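Local coordinates for protein exoribonuclease II, mitochondrial (Candida glabrata, PDB 6F3H) that acts as the 3'-to-5' exoribonuclease of the mitochondrial RNA degradosome, mtEXO, in tight coupling with its helicase component, at residues 238-243 with 731-736; 242-247 with 738-743; 674-679 with 683-688; 233-238 with 742-747. The protein carries 1 engineered substitution. All blocks are in the same frame, centred on the assembly; numbering follows the deposited sequence.

Interaction 1: residues 238-243 with 731-736. With nucleotides of chain C.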
# COMPACT_ATOMS: atom_id res chain seq x y z
N THR A 238 -5.20 -2.24 -6.61
CA THR A 238 -6.21 -1.28 -7.04
C THR A 238 -6.00 -0.77 -8.46
O THR A 238 -6.96 -0.38 -9.13
CB THR A 238 -6.19 -0.08 -6.10
OG1 THR A 238 -5.87 -0.49 -4.77
CG2 THR A 238 -7.51 0.64 -6.14
N ALA A 239 -4.75 -0.67 -8.90
CA ALA A 239 -4.49 0.01 -10.16
C ALA A 239 -4.58 -0.96 -11.33
O ALA A 239 -5.24 -0.69 -12.34
CB ALA A 239 -3.12 0.67 -10.11
N LEU A 240 -3.92 -2.10 -11.17
CA LEU A 240 -3.97 -3.18 -12.12
C LEU A 240 -5.24 -4.00 -12.01
O LEU A 240 -5.56 -4.73 -12.95
CB LEU A 240 -2.81 -4.12 -11.88
CG LEU A 240 -1.40 -3.54 -11.73
CD1 LEU A 240 -0.41 -4.70 -11.76
CD2 LEU A 240 -1.10 -2.48 -12.78
N LEU A 241 -5.92 -3.93 -10.86
CA LEU A 241 -7.11 -4.75 -10.56
C LEU A 241 -6.81 -6.22 -10.79
O LEU A 241 -7.52 -6.93 -11.50
CB LEU A 241 -8.34 -4.32 -11.35
CG LEU A 241 -8.94 -2.93 -11.14
CD1 LEU A 241 -9.97 -2.56 -12.19
CD2 LEU A 241 -9.58 -2.87 -9.78
N SER A 242 -5.73 -6.68 -10.17
CA SER A 242 -5.30 -8.05 -10.35
C SER A 242 -4.61 -8.50 -9.07
O SER A 242 -4.06 -7.66 -8.35
CB SER A 242 -4.35 -8.16 -11.53
OG SER A 242 -3.53 -9.29 -11.37
N PRO A 243 -4.61 -9.79 -8.79
CA PRO A 243 -4.03 -10.26 -7.53
C PRO A 243 -2.52 -10.14 -7.52
O PRO A 243 -1.84 -10.47 -8.50
CB PRO A 243 -4.47 -11.71 -7.46
CG PRO A 243 -4.75 -12.09 -8.89
CD PRO A 243 -5.38 -10.86 -9.45
N TYR A 731 10.86 -8.08 -8.57
CA TYR A 731 10.88 -7.23 -7.38
C TYR A 731 9.72 -6.25 -7.39
O TYR A 731 9.08 -6.03 -6.36
CB TYR A 731 12.18 -6.48 -7.30
CG TYR A 731 13.29 -7.27 -6.68
CD1 TYR A 731 13.42 -7.32 -5.30
CD2 TYR A 731 14.20 -7.97 -7.45
CE1 TYR A 731 14.44 -8.05 -4.71
CE2 TYR A 731 15.23 -8.69 -6.87
CZ TYR A 731 15.34 -8.73 -5.50
OH TYR A 731 16.36 -9.46 -4.92
N VAL A 732 9.41 -5.67 -8.54
CA VAL A 732 8.30 -4.73 -8.61
C VAL A 732 7.03 -5.41 -8.15
O VAL A 732 6.19 -4.81 -7.48
CB VAL A 732 8.15 -4.18 -10.03
CG1 VAL A 732 6.94 -3.29 -10.11
CG2 VAL A 732 9.39 -3.41 -10.41
N TRP A 733 6.87 -6.68 -8.50
CA TRP A 733 5.73 -7.39 -7.96
C TRP A 733 5.84 -7.51 -6.46
O TRP A 733 4.86 -7.24 -5.74
CB TRP A 733 5.62 -8.76 -8.59
CG TRP A 733 5.06 -8.65 -9.93
CD1 TRP A 733 5.75 -8.60 -11.10
CD2 TRP A 733 3.68 -8.53 -10.27
NE1 TRP A 733 4.88 -8.48 -12.16
CE2 TRP A 733 3.60 -8.43 -11.67
CE3 TRP A 733 2.50 -8.51 -9.53
CZ2 TRP A 733 2.38 -8.31 -12.35
CZ3 TRP A 733 1.29 -8.39 -10.20
CH2 TRP A 733 1.25 -8.29 -11.59
N SER A 734 7.02 -7.84 -5.95
CA SER A 734 7.18 -7.96 -4.51
C SER A 734 6.85 -6.64 -3.83
O SER A 734 6.17 -6.61 -2.80
CB SER A 734 8.61 -8.37 -4.17
OG SER A 734 9.09 -9.36 -5.07
N PHE A 735 7.28 -5.54 -4.43
CA PHE A 735 7.09 -4.22 -3.85
C PHE A 735 5.64 -3.80 -3.89
O PHE A 735 5.09 -3.30 -2.90
CB PHE A 735 7.90 -3.19 -4.60
CG PHE A 735 9.37 -3.34 -4.43
CD1 PHE A 735 9.89 -4.16 -3.46
CD2 PHE A 735 10.23 -2.60 -5.22
CE1 PHE A 735 11.26 -4.28 -3.29
CE2 PHE A 735 11.60 -2.70 -5.06
CZ PHE A 735 12.12 -3.54 -4.10
N GLN A 736 5.01 -3.93 -5.05
CA GLN A 736 3.63 -3.52 -5.16
C GLN A 736 2.77 -4.29 -4.18
O GLN A 736 1.89 -3.72 -3.53
CB GLN A 736 3.14 -3.72 -6.57
CG GLN A 736 1.76 -3.23 -6.73
CD GLN A 736 1.70 -1.73 -6.81
OE1 GLN A 736 1.97 -1.17 -7.86
NE2 GLN A 736 1.29 -1.07 -5.72
P A C 1 -8.90 3.28 -4.29
OP1 A C 1 -7.93 2.36 -3.67
OP2 A C 1 -8.77 3.64 -5.73
O5' A C 1 -8.80 4.58 -3.39
C5' A C 1 -7.60 5.33 -3.37
C4' A C 1 -7.56 6.30 -4.52
O4' A C 1 -8.69 7.22 -4.42
C3' A C 1 -6.34 7.20 -4.56
O3' A C 1 -5.25 6.62 -5.21
C2' A C 1 -6.85 8.47 -5.21
O2' A C 1 -6.97 8.28 -6.62
C1' A C 1 -8.25 8.54 -4.62
N9 A C 1 -8.25 9.18 -3.29
C8 A C 1 -7.28 9.16 -2.32
N7 A C 1 -7.60 9.80 -1.24
C5 A C 1 -8.89 10.25 -1.50
C6 A C 1 -9.79 10.99 -0.74
N6 A C 1 -9.51 11.43 0.49
N1 A C 1 -10.99 11.28 -1.29
C2 A C 1 -11.26 10.85 -2.52
N3 A C 1 -10.50 10.13 -3.35
C4 A C 1 -9.31 9.87 -2.76

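Interaction 2: residues 242-247 with 738-743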
# COMPACT_ATOMS: atom_id res chain seq x y z
N SER A 242 -5.73 -6.68 -10.17
CA SER A 242 -5.30 -8.05 -10.35
C SER A 242 -4.61 -8.50 -9.07
O SER A 242 -4.06 -7.66 -8.35
CB SER A 242 -4.35 -8.16 -11.53
OG SER A 242 -3.53 -9.29 -11.37
N PRO A 243 -4.61 -9.79 -8.79
CA PRO A 243 -4.03 -10.26 -7.53
C PRO A 243 -2.52 -10.14 -7.52
O PRO A 243 -1.84 -10.47 -8.50
CB PRO A 243 -4.47 -11.71 -7.46
CG PRO A 243 -4.75 -12.09 -8.89
CD PRO A 243 -5.38 -10.86 -9.45
N THR A 244 -1.99 -9.73 -6.37
CA THR A 244 -0.55 -9.55 -6.25
C THR A 244 0.12 -10.68 -5.49
O THR A 244 1.11 -11.23 -5.95
CB THR A 244 -0.22 -8.21 -5.57
OG1 THR A 244 -0.73 -8.20 -4.23
CG2 THR A 244 -0.82 -7.03 -6.33
N THR A 245 -0.45 -11.08 -4.36
CA THR A 245 0.31 -11.96 -3.50
C THR A 245 -0.69 -12.70 -2.63
O THR A 245 -1.86 -12.32 -2.52
CB THR A 245 1.30 -11.15 -2.68
OG1 THR A 245 2.22 -12.02 -2.00
CG2 THR A 245 0.53 -10.29 -1.69
N VAL A 246 -0.22 -13.80 -2.03
CA VAL A 246 -1.00 -14.53 -1.04
C VAL A 246 -0.06 -15.17 -0.04
O VAL A 246 1.00 -15.68 -0.40
CB VAL A 246 -1.89 -15.58 -1.73
CG1 VAL A 246 -1.04 -16.56 -2.52
CG2 VAL A 246 -2.77 -16.30 -0.72
N ALA A 247 -0.45 -15.17 1.21
CA ALA A 247 0.35 -15.80 2.23
C ALA A 247 0.23 -17.32 2.13
O ALA A 247 -0.82 -17.85 1.77
CB ALA A 247 -0.10 -15.33 3.62
N ARG A 738 3.71 -5.47 -1.18
CA ARG A 738 3.89 -4.89 0.14
C ARG A 738 3.36 -3.48 0.21
O ARG A 738 2.96 -3.02 1.28
CB ARG A 738 5.36 -4.88 0.53
CG ARG A 738 5.83 -6.22 0.89
CD ARG A 738 5.42 -6.48 2.30
NE ARG A 738 5.69 -5.30 3.11
CZ ARG A 738 5.30 -5.16 4.37
NH1 ARG A 738 5.62 -4.05 5.02
NH2 ARG A 738 4.59 -6.12 4.96
N ALA A 739 3.36 -2.78 -0.91
CA ALA A 739 2.78 -1.45 -0.91
C ALA A 739 1.31 -1.52 -0.62
O ALA A 739 0.79 -0.77 0.21
CB ALA A 739 3.01 -0.77 -2.25
N ASP A 740 0.62 -2.47 -1.23
CA ASP A 740 -0.82 -2.56 -1.07
C ASP A 740 -1.19 -2.91 0.36
O ASP A 740 -2.01 -2.22 0.98
CB ASP A 740 -1.36 -3.59 -2.02
CG ASP A 740 -1.08 -3.23 -3.43
OD1 ASP A 740 -1.27 -2.03 -3.77
OD2 ASP A 740 -0.63 -4.13 -4.17
N ILE A 741 -0.61 -3.99 0.88
CA ILE A 741 -0.82 -4.37 2.28
C ILE A 741 -0.68 -3.17 3.20
O ILE A 741 -1.49 -2.97 4.12
CB ILE A 741 0.17 -5.49 2.66
CG1 ILE A 741 -0.11 -6.76 1.84
CG2 ILE A 741 0.15 -5.74 4.16
CD1 ILE A 741 0.89 -7.89 2.10
N LEU A 742 0.35 -2.33 2.98
CA LEU A 742 0.59 -1.21 3.89
C LEU A 742 -0.49 -0.14 3.78
O LEU A 742 -0.96 0.37 4.81
CB LEU A 742 1.98 -0.63 3.66
CG LEU A 742 3.07 -1.58 4.15
CD1 LEU A 742 4.44 -1.12 3.71
CD2 LEU A 742 3.01 -1.71 5.65
N LYS A 743 -0.91 0.21 2.56
CA LYS A 743 -2.02 1.15 2.43
C LYS A 743 -3.21 0.68 3.25
O LYS A 743 -3.81 1.44 4.03
CB LYS A 743 -2.44 1.29 0.95
CG LYS A 743 -1.30 1.29 -0.11
CD LYS A 743 -1.68 1.98 -1.47
CE LYS A 743 -1.01 1.34 -2.71
NZ LYS A 743 -1.30 2.03 -4.02

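Interaction 3: residues 674-679 with 683-688. With nucleotides of chain C.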
# COMPACT_ATOMS: atom_id res chain seq x y z
N SER A 674 -7.97 6.73 -10.41
CA SER A 674 -7.19 5.50 -10.26
C SER A 674 -6.25 5.63 -9.05
O SER A 674 -6.39 6.55 -8.22
CB SER A 674 -6.44 5.26 -11.57
OG SER A 674 -5.53 4.17 -11.51
N SER A 675 -5.26 4.75 -8.96
CA SER A 675 -4.19 4.87 -7.99
C SER A 675 -2.88 4.64 -8.72
O SER A 675 -2.84 4.17 -9.86
CB SER A 675 -4.35 3.89 -6.82
OG SER A 675 -3.68 2.66 -7.05
N SER A 676 -1.80 5.01 -8.05
CA SER A 676 -0.48 4.92 -8.65
C SER A 676 0.12 3.56 -8.36
O SER A 676 -0.23 2.90 -7.38
CB SER A 676 0.41 6.07 -8.16
OG SER A 676 1.26 5.70 -7.09
N PHE A 677 0.99 3.12 -9.25
CA PHE A 677 1.56 1.80 -9.16
C PHE A 677 2.99 1.83 -9.64
O PHE A 677 3.35 2.65 -10.49
CB PHE A 677 0.75 0.77 -9.98
CG PHE A 677 0.63 1.08 -11.46
CD1 PHE A 677 -0.35 1.95 -11.93
CD2 PHE A 677 1.51 0.52 -12.38
CE1 PHE A 677 -0.46 2.24 -13.29
CE2 PHE A 677 1.41 0.81 -13.74
CZ PHE A 677 0.43 1.68 -14.20
N TYR A 678 3.80 0.92 -9.11
CA TYR A 678 5.17 0.74 -9.53
C TYR A 678 5.24 -0.11 -10.80
O TYR A 678 4.39 -0.96 -11.05
CB TYR A 678 6.00 0.11 -8.41
CG TYR A 678 6.18 1.05 -7.21
CD1 TYR A 678 6.95 2.19 -7.32
CD2 TYR A 678 5.55 0.81 -5.99
CE1 TYR A 678 7.11 3.08 -6.26
CE2 TYR A 678 5.71 1.69 -4.91
CZ TYR A 678 6.50 2.82 -5.06
OH TYR A 678 6.70 3.73 -4.03
N SER A 679 6.25 0.17 -11.61
CA SER A 679 6.40 -0.42 -12.93
C SER A 679 7.87 -0.61 -13.21
O SER A 679 8.69 0.24 -12.86
CB SER A 679 5.82 0.50 -14.01
OG SER A 679 6.33 0.14 -15.27
N LEU A 683 6.35 4.74 -17.65
CA LEU A 683 4.99 5.04 -18.05
C LEU A 683 4.67 6.38 -17.42
O LEU A 683 5.18 6.68 -16.34
CB LEU A 683 3.99 3.98 -17.56
CG LEU A 683 4.08 2.70 -18.35
CD1 LEU A 683 3.28 1.63 -17.69
CD2 LEU A 683 3.60 2.95 -19.76
N PRO A 684 3.85 7.19 -18.06
CA PRO A 684 3.55 8.50 -17.48
C PRO A 684 2.88 8.35 -16.12
O PRO A 684 1.97 7.53 -15.93
CB PRO A 684 2.61 9.15 -18.51
CG PRO A 684 2.22 8.06 -19.46
CD PRO A 684 3.28 7.01 -19.41
N HIS A 685 3.33 9.17 -15.17
CA HIS A 685 2.59 9.41 -13.94
C HIS A 685 1.76 10.64 -14.25
O HIS A 685 2.22 11.77 -14.12
CB HIS A 685 3.50 9.59 -12.74
CG HIS A 685 2.78 9.60 -11.43
ND1 HIS A 685 1.65 10.37 -11.21
CD2 HIS A 685 2.99 8.91 -10.29
CE1 HIS A 685 1.21 10.17 -9.99
NE2 HIS A 685 2.00 9.28 -9.41
N LYS A 686 0.56 10.39 -14.76
CA LYS A 686 -0.26 11.42 -15.38
C LYS A 686 -0.83 12.44 -14.41
O LYS A 686 -1.55 13.32 -14.89
CB LYS A 686 -1.36 10.73 -16.16
CG LYS A 686 -0.79 9.94 -17.30
CD LYS A 686 -1.88 9.52 -18.22
CE LYS A 686 -1.39 8.49 -19.20
NZ LYS A 686 -2.54 7.94 -19.98
N MSE A 687 -0.52 12.36 -13.11
CA MSE A 687 -0.90 13.39 -12.11
C MSE A 687 0.15 14.43 -11.89
O MSE A 687 -0.13 15.62 -11.75
CB MSE A 687 -1.18 12.78 -10.73
CG MSE A 687 -2.11 11.63 -10.75
SE MSE A 687 -3.80 12.31 -11.41
CE MSE A 687 -4.88 12.42 -9.79
N ILE A 688 1.36 13.93 -11.77
CA ILE A 688 2.51 14.79 -11.56
C ILE A 688 2.78 15.59 -12.81
O ILE A 688 3.25 16.74 -12.75
CB ILE A 688 3.68 13.88 -11.16
CG1 ILE A 688 3.41 13.34 -9.77
CG2 ILE A 688 4.97 14.62 -11.21
CD1 ILE A 688 4.46 12.43 -9.28
P G C 2 -3.83 6.93 -4.58
OP1 G C 2 -2.83 5.89 -5.01
OP2 G C 2 -4.18 7.28 -3.17
O5' G C 2 -3.45 8.33 -5.22
C5' G C 2 -3.40 8.49 -6.62
C4' G C 2 -2.82 9.82 -7.00
O4' G C 2 -3.75 10.88 -6.69
C3' G C 2 -1.55 10.22 -6.29
O3' G C 2 -0.43 9.58 -6.86
C2' G C 2 -1.55 11.73 -6.45
O2' G C 2 -1.11 12.11 -7.74
C1' G C 2 -3.04 12.04 -6.35
N9 G C 2 -3.40 12.33 -4.98
C8 G C 2 -4.05 11.42 -4.19
N7 G C 2 -4.25 11.89 -3.00
C5 G C 2 -3.69 13.16 -3.06
C6 G C 2 -3.62 14.13 -2.05
O6 G C 2 -4.07 13.98 -0.91
N1 G C 2 -2.98 15.31 -2.48
C2 G C 2 -2.45 15.54 -3.75
N2 G C 2 -1.87 16.76 -3.95
N3 G C 2 -2.51 14.61 -4.72
C4 G C 2 -3.14 13.47 -4.28
P A C 3 0.83 9.28 -5.97
OP1 A C 3 1.86 8.56 -6.76
OP2 A C 3 0.33 8.68 -4.73
O5' A C 3 1.35 10.74 -5.58
C5' A C 3 1.90 11.59 -6.56
C4' A C 3 2.40 12.89 -5.97
O4' A C 3 1.27 13.69 -5.52
C3' A C 3 3.29 12.76 -4.74
O3' A C 3 4.64 12.49 -5.07
C2' A C 3 3.07 14.10 -4.04
O2' A C 3 3.81 15.13 -4.64
C1' A C 3 1.59 14.33 -4.32
N9 A C 3 0.82 13.68 -3.28
C8 A C 3 0.34 12.40 -3.26
N7 A C 3 -0.29 12.12 -2.16
C5 A C 3 -0.17 13.28 -1.43
C6 A C 3 -0.62 13.62 -0.18
N6 A C 3 -1.31 12.77 0.59
N1 A C 3 -0.33 14.87 0.25
C2 A C 3 0.37 15.71 -0.55
N3 A C 3 0.85 15.50 -1.76
C4 A C 3 0.53 14.25 -2.11
P A C 1 -8.90 3.28 -4.29
OP1 A C 1 -7.93 2.36 -3.67
OP2 A C 1 -8.77 3.64 -5.73
O5' A C 1 -8.80 4.58 -3.39
C5' A C 1 -7.60 5.33 -3.37
C4' A C 1 -7.56 6.30 -4.52
O4' A C 1 -8.69 7.22 -4.42
C3' A C 1 -6.34 7.20 -4.56
O3' A C 1 -5.25 6.62 -5.21
C2' A C 1 -6.85 8.47 -5.21
O2' A C 1 -6.97 8.28 -6.62
C1' A C 1 -8.25 8.54 -4.62
N9 A C 1 -8.25 9.18 -3.29
C8 A C 1 -7.28 9.16 -2.32
N7 A C 1 -7.60 9.80 -1.24
C5 A C 1 -8.89 10.25 -1.50
C6 A C 1 -9.79 10.99 -0.74
N6 A C 1 -9.51 11.43 0.49
N1 A C 1 -10.99 11.28 -1.29
C2 A C 1 -11.26 10.85 -2.52
N3 A C 1 -10.50 10.13 -3.35
C4 A C 1 -9.31 9.87 -2.76

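Interaction 4: residues 233-238 with 742-747. With nucleotides of chain C.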
# COMPACT_ATOMS: atom_id res chain seq x y z
N SER A 233 -5.14 -14.32 2.79
CA SER A 233 -5.94 -13.58 1.82
C SER A 233 -5.13 -13.32 0.57
O SER A 233 -3.90 -13.11 0.59
CB SER A 233 -6.42 -12.25 2.39
OG SER A 233 -7.13 -12.44 3.59
N VAL A 234 -5.87 -13.28 -0.53
CA VAL A 234 -5.36 -12.87 -1.82
C VAL A 234 -5.56 -11.37 -1.94
O VAL A 234 -6.68 -10.87 -1.87
CB VAL A 234 -6.12 -13.61 -2.93
CG1 VAL A 234 -5.81 -13.00 -4.27
CG2 VAL A 234 -5.79 -15.08 -2.89
N TYR A 235 -4.48 -10.65 -2.16
CA TYR A 235 -4.55 -9.20 -2.27
C TYR A 235 -4.63 -8.81 -3.73
O TYR A 235 -3.90 -9.36 -4.56
CB TYR A 235 -3.34 -8.58 -1.61
CG TYR A 235 -3.41 -8.68 -0.12
CD1 TYR A 235 -3.01 -9.82 0.55
CD2 TYR A 235 -3.87 -7.61 0.62
CE1 TYR A 235 -3.08 -9.88 1.92
CE2 TYR A 235 -3.94 -7.65 1.98
CZ TYR A 235 -3.54 -8.78 2.64
OH TYR A 235 -3.63 -8.77 4.01
N THR A 236 -5.53 -7.89 -4.04
CA THR A 236 -5.76 -7.44 -5.40
C THR A 236 -5.32 -5.98 -5.48
O THR A 236 -5.82 -5.14 -4.73
CB THR A 236 -7.25 -7.53 -5.76
OG1 THR A 236 -7.65 -8.91 -5.85
CG2 THR A 236 -7.52 -6.85 -7.09
N ASN A 237 -4.38 -5.68 -6.37
CA ASN A 237 -3.93 -4.30 -6.50
C ASN A 237 -5.02 -3.45 -7.15
O ASN A 237 -5.69 -3.89 -8.08
CB ASN A 237 -2.65 -4.20 -7.31
CG ASN A 237 -2.30 -2.75 -7.70
OD1 ASN A 237 -2.26 -1.85 -6.86
ND2 ASN A 237 -2.06 -2.52 -8.98
N THR A 238 -5.20 -2.24 -6.61
CA THR A 238 -6.21 -1.28 -7.04
C THR A 238 -6.00 -0.77 -8.46
O THR A 238 -6.96 -0.38 -9.13
CB THR A 238 -6.19 -0.08 -6.10
OG1 THR A 238 -5.87 -0.49 -4.77
CG2 THR A 238 -7.51 0.64 -6.14
N LEU A 742 0.35 -2.33 2.98
CA LEU A 742 0.59 -1.21 3.89
C LEU A 742 -0.49 -0.14 3.78
O LEU A 742 -0.96 0.37 4.81
CB LEU A 742 1.98 -0.63 3.66
CG LEU A 742 3.07 -1.58 4.15
CD1 LEU A 742 4.44 -1.12 3.71
CD2 LEU A 742 3.01 -1.71 5.65
N LYS A 743 -0.91 0.21 2.56
CA LYS A 743 -2.02 1.15 2.43
C LYS A 743 -3.21 0.68 3.25
O LYS A 743 -3.81 1.44 4.03
CB LYS A 743 -2.44 1.29 0.95
CG LYS A 743 -1.30 1.29 -0.11
CD LYS A 743 -1.68 1.98 -1.47
CE LYS A 743 -1.01 1.34 -2.71
NZ LYS A 743 -1.30 2.03 -4.02
N ILE A 744 -3.51 -0.61 3.14
CA ILE A 744 -4.65 -1.21 3.81
C ILE A 744 -4.51 -1.09 5.32
O ILE A 744 -5.38 -0.54 6.00
CB ILE A 744 -4.78 -2.68 3.38
CG1 ILE A 744 -5.48 -2.75 2.01
CG2 ILE A 744 -5.47 -3.51 4.44
CD1 ILE A 744 -5.08 -3.91 1.18
N PHE A 745 -3.41 -1.61 5.85
CA PHE A 745 -3.29 -1.61 7.30
C PHE A 745 -3.05 -0.21 7.84
O PHE A 745 -3.39 0.06 8.99
CB PHE A 745 -2.20 -2.58 7.72
CG PHE A 745 -2.67 -3.99 7.66
CD1 PHE A 745 -3.50 -4.49 8.65
CD2 PHE A 745 -2.34 -4.79 6.60
CE1 PHE A 745 -3.99 -5.76 8.58
CE2 PHE A 745 -2.81 -6.07 6.53
CZ PHE A 745 -3.64 -6.56 7.52
N GLN A 746 -2.48 0.70 7.05
CA GLN A 746 -2.48 2.08 7.50
C GLN A 746 -3.92 2.55 7.69
O GLN A 746 -4.31 2.95 8.80
CB GLN A 746 -1.70 2.97 6.53
CG GLN A 746 -0.16 2.75 6.62
CD GLN A 746 0.69 3.61 5.66
OE1 GLN A 746 0.20 4.10 4.64
NE2 GLN A 746 1.97 3.77 6.00
N ARG A 747 -4.76 2.38 6.66
CA ARG A 747 -6.16 2.77 6.79
C ARG A 747 -6.83 2.02 7.92
O ARG A 747 -7.61 2.60 8.69
CB ARG A 747 -6.93 2.51 5.49
P A C 1 -8.90 3.28 -4.29
OP1 A C 1 -7.93 2.36 -3.67
OP2 A C 1 -8.77 3.64 -5.73
O5' A C 1 -8.80 4.58 -3.39
C5' A C 1 -7.60 5.33 -3.37
C4' A C 1 -7.56 6.30 -4.52
O4' A C 1 -8.69 7.22 -4.42
C3' A C 1 -6.34 7.20 -4.56
O3' A C 1 -5.25 6.62 -5.21
C2' A C 1 -6.85 8.47 -5.21
O2' A C 1 -6.97 8.28 -6.62
C1' A C 1 -8.25 8.54 -4.62
N9 A C 1 -8.25 9.18 -3.29
C8 A C 1 -7.28 9.16 -2.32
N7 A C 1 -7.60 9.80 -1.24
C5 A C 1 -8.89 10.25 -1.50
C6 A C 1 -9.79 10.99 -0.74
N6 A C 1 -9.51 11.43 0.49
N1 A C 1 -10.99 11.28 -1.29
C2 A C 1 -11.26 10.85 -2.52
N3 A C 1 -10.50 10.13 -3.35
C4 A C 1 -9.31 9.87 -2.76

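Interaction 1: residues 238-243 with 731-736
With its CG beside the backbone N and anti to the carbonyl carbon (chi1 -48°), L240 extends toward W733, and an extended second torsion carries CD1 furthest out. W733 meets it from helix 725-761: its chi1 of -77° swings the indole off the helix with the six-membered ring leading. L240 CD1 comes obliquely to that six-membered ring, 4.0 Å from W733 CH2. At the neighbouring ring carbon, W733 CZ3 lies 4.1 Å from P243 O, a van der Waals contact. The backbones stay far apart, the nearest CA atoms, P243 CA and W733 CA, being 10.2 Å from each other, so the long leucine and the wide indole make the contact, which is apolar apart from the carbonyl oxygen of P243. The bend that presents L240 ends in a G1 beta bulge, where L241 and S242 both face N237 and L241 has left-handed backbone angles, less common for a residue other than glycine or asparagine. Strand 677-679 and helix 27-31 flank the contact, F677 and L30 packing on L240, and R84 binds the carbonyl of L240. One turn along helix 725-761 from W733, Q736 OE1 accepts the backbone N-H of Y678, tying the helix to strand 677-679, while helix 170-178 lies against S242 and P243.

Interaction 2: residues 242-247 with 738-743
T244 and D740 meet through a methyl and a carboxylate oxygen: T244 CG2 lies 3.6 Å from D740 OD2, the two side chains crossing at a slant. The contact is not a hydrogen bond, since the hydroxyl T244 OG1 is 4.1 Å from D740 OD2 and makes instead a weak bond to Y235 O. With chi1 at 63° that hydroxyl sits between the backbone N and the carbonyl carbon, while CG2 lies beside the backbone N. The neighbouring pair is wholly apolar and looser, T245 CG2 approaching I741 CD1 at 4.5 Å. I741 reaches across because its chain is extended beyond CB (chi2 176°). Threonine suits both strand positions, giving the helix a methyl and a neighbouring strand a hydroxyl: T245 OG1 is hydrogen-bonded to H167 ND1.

In the second shell, D740 OD1 takes a weak bond from Q736 NE2, one helical turn earlier, which should limit rotation of the carboxylate. On the strand, T244 and T245 both pair with Y235, and T244 departs from extended angles with a psi of -46°. This is consistent with a classic beta bulge, and it explains why two consecutive residues both face the helix.

Strand 242-248 is the middle one of an antiparallel sheet of three, bonded to strand 231-237 along one edge and 166-169 along the other. Helix 725-761 runs past one face, and helix 170-178 packs on P243 and V246.

Interaction 3: residues 674-679 with 683-688
S676 and H685 come together around an RNA phosphate in the RNB domain, where strand 677-679, paired antiparallel with strand 632-634, is followed by the loop that carries H685. The tight part of the contact is this polar grip. S676 OG donates to OP1 of nucleotide A3 of chain C at 2.9 Å, and H685 NE2 donates to the same oxygen at 2.7 Å in a nearly straight bond (171°). Two donors from separate segments thus converge on one phosphate oxygen. Direct touching between them is modest, S676 CB being 3.8 Å from H685 NE2. H685 projects with CG anti to the backbone N (chi1 -170°), which sends the ring toward the RNA, and its chi2 of -49° turns the NE2 edge to the phosphate; I688 CD1 covers one ring face near its centre. Serine, small and hydroxylated, lets the backbone come close to the RNA, and the S676 N-H adds a weak bond to OP1 of nucleotide G2 of chain C.

The other end is looser and apolar, and here L683 is partly exposed. Its CD1 reaches the edge of the F677 ring near the ring plane, 4.4 Å from F677 CE2. Leucine suits the place because its branched end offers a methyl to the edge of this aromatic, which is packed from elsewhere by A239 and L30. S679 OG is also near the methyl, but its polar partner is F681 O. The last touch on this side is thus hydroxyl against methyl, S679 OG lying 4.2 Å from L683 CD1.

Interaction 4: residues 233-238 with 742-747
Strand 231-237 passes helix 725-761 at a distance that takes a large side chain to bridge, the CA atoms of Y235 and I744, the nearest pair, being 10.0 Å apart. Y235 does the bridging. Its CG lies beside the backbone N (chi1 -73°), and the side chain reaches the helix, its ring meeting I744 and its hydroxyl F745. I744 CD1 comes up at the ring edge, in the ring plane, 3.9 Å from Y235 CD2. Further out, Y235 OH reaches the edge of the phenyl ring of F745 and lies 3.8 Å from F745 CE2, the two side chains crossing at about a right angle.

Tyrosine suits this place because its length spans the gap, its ring edge takes the isoleucine methyl, and its hydroxyl reaches a polar partner, D359 OD2, to which it is hydrogen-bonded. That bond would hold the end of the ring in position against F745. On the helix, I744 and F745 also support each other, since I744 CG2 sits 4.0 Å above one face of F745, toward the rim. The buried phenylalanine is further packed by I354, N357 and L360, whereas I744 is exposed to solvent.

Within the sheet, strand 231-237 is an edge strand joined to strand 242-248 by backbone bonds that include those of Y235. V234 packs on helix 212-226, and Y235 also touches I741 of helix 725-761.

In the fold
Interactions 1, 2 and 4 follow one another along helix 725-761, which lies beside the turn and paired strands 231-237 and 242-248. The centres of interactions 1 and 2 are about 7 Å apart, and those of interactions 2 and 4 about 5 Å. Each joins parts of the chain about 500 residues apart, so this early hairpin is held to the long helix 725-761, late in the chain. Interaction 3 is local, nested inside the loops the others close, and its centre lies 13 to 18 Å from theirs. Q736, bonded to Y678, links it to the helix, and A239 packs on S675 and F677. The RNA-contacting residues beside strand 677-679 thus lie against both the hairpin and the helix.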